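Local coordinates for protein probable LacI-family transcriptional regulator (Corynebacterium glutamicum ATCC 13032, PDB 3BIL) that probably binds DNA as a LacI-family transcription factor that regulates gene expression, with a periplasmic-binding-protein-like domain following its helix-turn-helix region, at the interface of chains A and B. Residues are numbered along the deposited sequence; one frame, centred on the assembly and turned at random. Chains: chain A/B, Probable LacI-family transcriptional regulator.

Contact 1: the interface of chains A and B. Residues chain A 254, 257, 279, 281-282, 285; chain B 281, 284-285.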
ATOM      1  N   ILE A 254      -9.679   6.680   3.482  1.00 28.09           N
ATOM      2  CA  ILE A 254      -8.982   7.753   2.765  1.00 31.32           C
ATOM      3  C   ILE A 254      -9.890   8.920   2.339  1.00 27.44           C
ATOM      4  O   ILE A 254      -9.578  10.074   2.667  1.00 27.40           O
ATOM      5  CB  ILE A 254      -8.065   7.267   1.598  1.00 34.08           C
ATOM      6  CG1 ILE A 254      -7.009   6.337   2.148  1.00 34.45           C
ATOM      7  CG2 ILE A 254      -7.302   8.454   1.003  1.00 32.37           C
ATOM      8  CD1 ILE A 254      -6.527   5.278   1.135  1.00 45.14           C
ATOM      9  N   ILE A 257     -10.704  11.090   5.206  1.00 33.65           N
ATOM     10  CA  ILE A 257      -9.576  11.993   5.528  1.00 28.61           C
ATOM     11  C   ILE A 257      -9.514  13.135   4.510  1.00 30.54           C
ATOM     12  O   ILE A 257      -9.493  14.333   4.872  1.00 32.10           O
ATOM     13  CB  ILE A 257      -8.210  11.252   5.635  1.00 29.10           C
ATOM     14  CG1 ILE A 257      -8.211  10.298   6.837  1.00 27.26           C
ATOM     15  CG2 ILE A 257      -7.100  12.238   5.840  1.00 22.03           C
ATOM     16  CD1 ILE A 257      -7.153   9.153   6.800  1.00 24.82           C
ATOM     17  N   HIS A 279      -3.711   0.576   8.438  1.00 44.86           N
ATOM     18  CA  HIS A 279      -2.613   1.350   7.822  1.00 45.34           C
ATOM     19  C   HIS A 279      -1.723   2.089   8.840  1.00 39.59           C
ATOM     20  O   HIS A 279      -2.233   2.790   9.698  1.00 33.08           O
ATOM     21  CB  HIS A 279      -3.152   2.347   6.792  1.00 48.99           C
ATOM     22  CG  HIS A 279      -2.120   2.860   5.837  1.00 51.39           C
ATOM     23  ND1 HIS A 279      -0.895   3.347   6.245  1.00 55.48           N
ATOM     24  CD2 HIS A 279      -2.153   3.009   4.490  1.00 55.56           C
ATOM     25  CE1 HIS A 279      -0.201   3.735   5.189  1.00 58.03           C
ATOM     26  NE2 HIS A 279      -0.945   3.547   4.112  1.00 59.06           N
ATOM     27  N   LEU A 281       0.032   4.748   8.625  1.00 36.97           N
ATOM     28  CA  LEU A 281      -0.225   6.200   8.652  1.00 41.08           C
ATOM     29  C   LEU A 281      -1.503   6.649   9.358  1.00 42.68           C
ATOM     30  O   LEU A 281      -1.594   7.823   9.731  1.00 47.19           O
ATOM     31  CB  LEU A 281      -0.105   6.851   7.263  1.00 38.17           C
ATOM     32  CG  LEU A 281       1.314   6.940   6.677  1.00 39.76           C
ATOM     33  CD1 LEU A 281       1.324   7.531   5.249  1.00 36.16           C
ATOM     34  CD2 LEU A 281       2.256   7.724   7.606  1.00 40.46           C
ATOM     35  N   PHE A 282      -2.477   5.743   9.564  1.00 43.53           N
ATOM     36  CA  PHE A 282      -3.650   6.090  10.401  1.00 38.60           C
ATOM     37  C   PHE A 282      -3.232   6.348  11.850  1.00 34.11           C
ATOM     38  O   PHE A 282      -3.733   7.263  12.472  1.00 35.20           O
ATOM     39  CB  PHE A 282      -4.839   5.092  10.303  1.00 38.36           C
ATOM     40  CG  PHE A 282      -5.451   4.949   8.897  1.00 35.17           C
ATOM     41  CD1 PHE A 282      -6.232   3.833   8.594  1.00 31.65           C
ATOM     42  CD2 PHE A 282      -5.248   5.916   7.908  1.00 34.03           C
ATOM     43  CE1 PHE A 282      -6.771   3.645   7.342  1.00 33.96           C
ATOM     44  CE2 PHE A 282      -5.806   5.775   6.647  1.00 35.83           C
ATOM     45  CZ  PHE A 282      -6.563   4.626   6.345  1.00 37.68           C
ATOM     46  N   GLN A 285      -1.532  10.326  12.370  1.00 51.05           N
ATOM     47  CA  GLN A 285      -2.263  11.588  12.235  1.00 49.12           C
ATOM     48  C   GLN A 285      -2.065  12.435  13.530  1.00 49.21           C
ATOM     49  O   GLN A 285      -1.717  11.873  14.574  1.00 54.54           O
ATOM     50  CB  GLN A 285      -3.775  11.303  11.990  1.00 48.96           C
ATOM     51  CG  GLN A 285      -4.192  10.452  10.736  1.00 47.54           C
ATOM     52  CD  GLN A 285      -3.694  11.006   9.377  1.00 51.03           C
ATOM     53  OE1 GLN A 285      -4.232  12.003   8.839  1.00 47.86           O
ATOM     54  NE2 GLN A 285      -2.668  10.343   8.811  1.00 48.16           N
TER
ATOM     55  N   LEU B 281      -1.988   9.598   1.144  1.00 34.06           N
ATOM     56  CA  LEU B 281      -2.066  10.111   2.508  1.00 36.47           C
ATOM     57  C   LEU B 281      -1.058  11.209   2.874  1.00 41.19           C
ATOM     58  O   LEU B 281      -1.322  12.045   3.767  1.00 44.72           O
ATOM     59  CB  LEU B 281      -2.040   8.944   3.498  1.00 34.56           C
ATOM     60  CG  LEU B 281      -3.462   8.410   3.758  1.00 30.06           C
ATOM     61  CD1 LEU B 281      -3.438   7.182   4.655  1.00 28.56           C
ATOM     62  CD2 LEU B 281      -4.268   9.549   4.413  1.00 26.72           C
ATOM     63  N   LEU B 284      -2.323  14.743   2.339  1.00 42.28           N
ATOM     64  CA  LEU B 284      -3.472  15.088   3.200  1.00 46.91           C
ATOM     65  C   LEU B 284      -3.180  15.587   4.627  1.00 48.96           C
ATOM     66  O   LEU B 284      -3.939  16.412   5.141  1.00 52.52           O
ATOM     67  CB  LEU B 284      -4.559  13.980   3.190  1.00 43.82           C
ATOM     68  CG  LEU B 284      -5.190  13.688   1.809  1.00 40.73           C
ATOM     69  CD1 LEU B 284      -5.915  12.354   1.763  1.00 34.43           C
ATOM     70  CD2 LEU B 284      -6.069  14.848   1.284  1.00 39.16           C
ATOM     71  N   GLN B 285      -2.110  15.081   5.249  1.00 47.04           N
ATOM     72  CA  GLN B 285      -1.540  15.634   6.483  1.00 45.54           C
ATOM     73  C   GLN B 285      -1.961  17.102   6.735  1.00 46.79           C
ATOM     74  O   GLN B 285      -2.160  17.855   5.772  1.00 51.75           O
ATOM     75  CB  GLN B 285       0.013  15.544   6.456  1.00 46.34           C
ATOM     76  CG  GLN B 285       0.676  14.142   6.219  1.00 46.76           C
ATOM     77  CD  GLN B 285       0.432  13.080   7.339  1.00 49.71           C
ATOM     78  OE1 GLN B 285       0.595  13.340   8.561  1.00 45.36           O
ATOM     79  NE2 GLN B 285       0.055  11.872   6.907  1.00 45.18           N
TER
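The phenyl ring of A:Phe282 meets B:Leu281 at its rim: methyl CD1 of the leucine stands 3.4 Å from ring carbon CE2, raised to one side of the ring plane. On that same side, A:His279 CB lies over the ring centre, 3.8 Å above the plane. A:Ile257 CD1 approaches the CE2 corner from the other side, so methyls of two chains straddle this edge. The imidazole of A:His279 contributes little across the interface, but its ND1 accepts the backbone N-H of A:Leu281 at 2.9 Å, with the donor tilted 24° out of the ring plane, and thereby ties the ring to the start of 3-10 helix 280-284.

B:Leu281 is a worked example of a forked side chain used as a wedge, with 104 Å² of its surface hidden. While CD1 goes to the phenyl, CD2 reaches A:Ile257 CD1 at 3.8 Å, the isoleucine crossing it at about a right angle. A:Leu281 slides past in the opposite direction and sets its CD1 against B:Leu281 CB. B:Leu284 adds its CB, 4.1 Å from A:Ile257 CG2, the branch anti to the backbone N.

Polar groups border this apolar core without bonding across it. The amides of A:Gln285 and B:Gln285 cross with planes 65° apart. A bend at chi2 (-56°) folds A:Gln285 back towards its own chain, where NE2 donates to A:Leu281 O at 2.9 Å from above the carbonyl plane. Across the chains, A:Gln285 NE2 and B:Gln285 NE2 remain 3.7 Å apart.

Contact 2: the interface of chains A and B. Residues chain A 254, 257-258, 261; chain B 283-284.
B:Leu284 presses its side chain against A:Glu258 and A:His261, two residues one turn apart on helix 250-262. The tight part is apolar, and it illustrates how a charged residue can serve an interface through its aliphatic stem. B:Leu284 CD2 sits 3.7 Å from A:Glu258 CA and also touches CG, while CD1 packs on A:Glu258 CB at 3.8 Å. With CG anti to the backbone N (chi1 180°) and the chain extended beyond it, A:Glu258 carries its carboxylate away from the leucine. A:Ile254 CG2 marks the far end of this packing, 4.2 Å from B:Leu284 CD1.

A:His261 offers one face of its imidazole to the backbone carbonyl of B:Leu284, which stands over the ring towards its ND1 side. The leucine methyl CD2 sits past the rim, displaced to the carbonyl's side of the plane, 3.9 Å from A:His261 CD2. The carbonyl oxygen O of B:Leu284 is 2.9 Å from A:His261 ND1, a donor-acceptor pairing by chemistry, yet it sits almost directly above the nitrogen instead of in the ring plane, which makes a hydrogen bond doubtful.

Towards B:Ala283 the contact is loose: its carbonyl O comes no nearer than 4.3 Å to A:His261 NE2, and the alanine buries little. The patch docks the loop of one subunit onto a helix of its neighbour, and probably steadies a dimer of the kind LacI-family regulators form.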
ATOM      1  N   ILE A 254      -9.679   6.680   3.482  1.00 28.09           N
ATOM      2  CA  ILE A 254      -8.982   7.753   2.765  1.00 31.32           C
ATOM      3  C   ILE A 254      -9.890   8.920   2.339  1.00 27.44           C
ATOM      4  O   ILE A 254      -9.578  10.074   2.667  1.00 27.40           O
ATOM      5  CB  ILE A 254      -8.065   7.267   1.598  1.00 34.08           C
ATOM      6  CG1 ILE A 254      -7.009   6.337   2.148  1.00 34.45           C
ATOM      7  CG2 ILE A 254      -7.302   8.454   1.003  1.00 32.37           C
ATOM      8  CD1 ILE A 254      -6.527   5.278   1.135  1.00 45.14           C
ATOM      9  N   ILE A 257     -10.704  11.090   5.206  1.00 33.65           N
ATOM     10  CA  ILE A 257      -9.576  11.993   5.528  1.00 28.61           C
ATOM     11  C   ILE A 257      -9.514  13.135   4.510  1.00 30.54           C
ATOM     12  O   ILE A 257      -9.493  14.333   4.872  1.00 32.10           O
ATOM     13  CB  ILE A 257      -8.210  11.252   5.635  1.00 29.10           C
ATOM     14  CG1 ILE A 257      -8.211  10.298   6.837  1.00 27.26           C
ATOM     15  CG2 ILE A 257      -7.100  12.238   5.840  1.00 22.03           C
ATOM     16  CD1 ILE A 257      -7.153   9.153   6.800  1.00 24.82           C
ATOM     17  N   GLU A 258      -9.529  12.781   3.232  1.00 29.39           N
ATOM     18  CA  GLU A 258      -9.494  13.805   2.216  1.00 32.71           C
ATOM     19  C   GLU A 258     -10.630  14.819   2.418  1.00 33.15           C
ATOM     20  O   GLU A 258     -10.387  16.054   2.397  1.00 37.54           O
ATOM     21  CB  GLU A 258      -9.528  13.182   0.835  1.00 34.44           C
ATOM     22  CG  GLU A 258      -9.501  14.217  -0.292  1.00 35.17           C
ATOM     23  CD  GLU A 258      -9.438  13.571  -1.677  1.00 43.71           C
ATOM     24  OE1 GLU A 258      -9.073  14.324  -2.626  1.00 46.91           O
ATOM     25  OE2 GLU A 258      -9.715  12.319  -1.808  1.00 39.07           O
ATOM     26  N   HIS A 261     -10.042  17.090   5.435  1.00 37.43           N
ATOM     27  CA  HIS A 261      -8.926  17.970   5.075  1.00 42.79           C
ATOM     28  C   HIS A 261      -9.444  19.061   4.179  1.00 42.39           C
ATOM     29  O   HIS A 261      -9.352  20.233   4.533  1.00 45.68           O
ATOM     30  CB  HIS A 261      -7.748  17.217   4.417  1.00 46.92           C
ATOM     31  CG  HIS A 261      -6.641  18.115   3.933  1.00 50.89           C
ATOM     32  ND1 HIS A 261      -5.726  18.710   4.787  1.00 52.08           N
ATOM     33  CD2 HIS A 261      -6.300  18.511   2.680  1.00 47.90           C
ATOM     34  CE1 HIS A 261      -4.883  19.444   4.080  1.00 49.67           C
ATOM     35  NE2 HIS A 261      -5.209  19.338   2.802  1.00 49.26           N
TER
ATOM     36  N   ALA B 283      -0.398  13.651   0.739  1.00 31.87           N
ATOM     37  CA  ALA B 283      -0.994  14.924   0.275  1.00 33.52           C
ATOM     38  C   ALA B 283      -2.035  15.470   1.242  1.00 39.90           C
ATOM     39  O   ALA B 283      -2.593  16.528   0.971  1.00 43.22           O
ATOM     40  CB  ALA B 283      -1.610  14.780  -1.120  1.00 27.02           C
ATOM     41  N   LEU B 284      -2.323  14.743   2.339  1.00 42.28           N
ATOM     42  CA  LEU B 284      -3.472  15.088   3.200  1.00 46.91           C
ATOM     43  C   LEU B 284      -3.180  15.587   4.627  1.00 48.96           C
ATOM     44  O   LEU B 284      -3.939  16.412   5.141  1.00 52.52           O
ATOM     45  CB  LEU B 284      -4.559  13.980   3.190  1.00 43.82           C
ATOM     46  CG  LEU B 284      -5.190  13.688   1.809  1.00 40.73           C
ATOM     47  CD1 LEU B 284      -5.915  12.354   1.763  1.00 34.43           C
ATOM     48  CD2 LEU B 284      -6.069  14.848   1.284  1.00 39.16           C
TER

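Contact 1 and contact 2 lie about 6 Å apart, measured between the centres of their C-alpha atoms, and share A:Ile254, A:Ile257 and B:Leu284. They are adjoining stretches of one surface: helix 250-262 of chain A serves both, and the B-chain segment around residues 281-285 runs from one to the other. Contact 1 adds the 3-10 helix 280-284 of chain A, where the equivalent segments of both subunits meet. Because the interface is two-fold symmetric, both patches recur with the chains exchanged. Together they would help hold the subunits in register, consistent with a dimeric regulator.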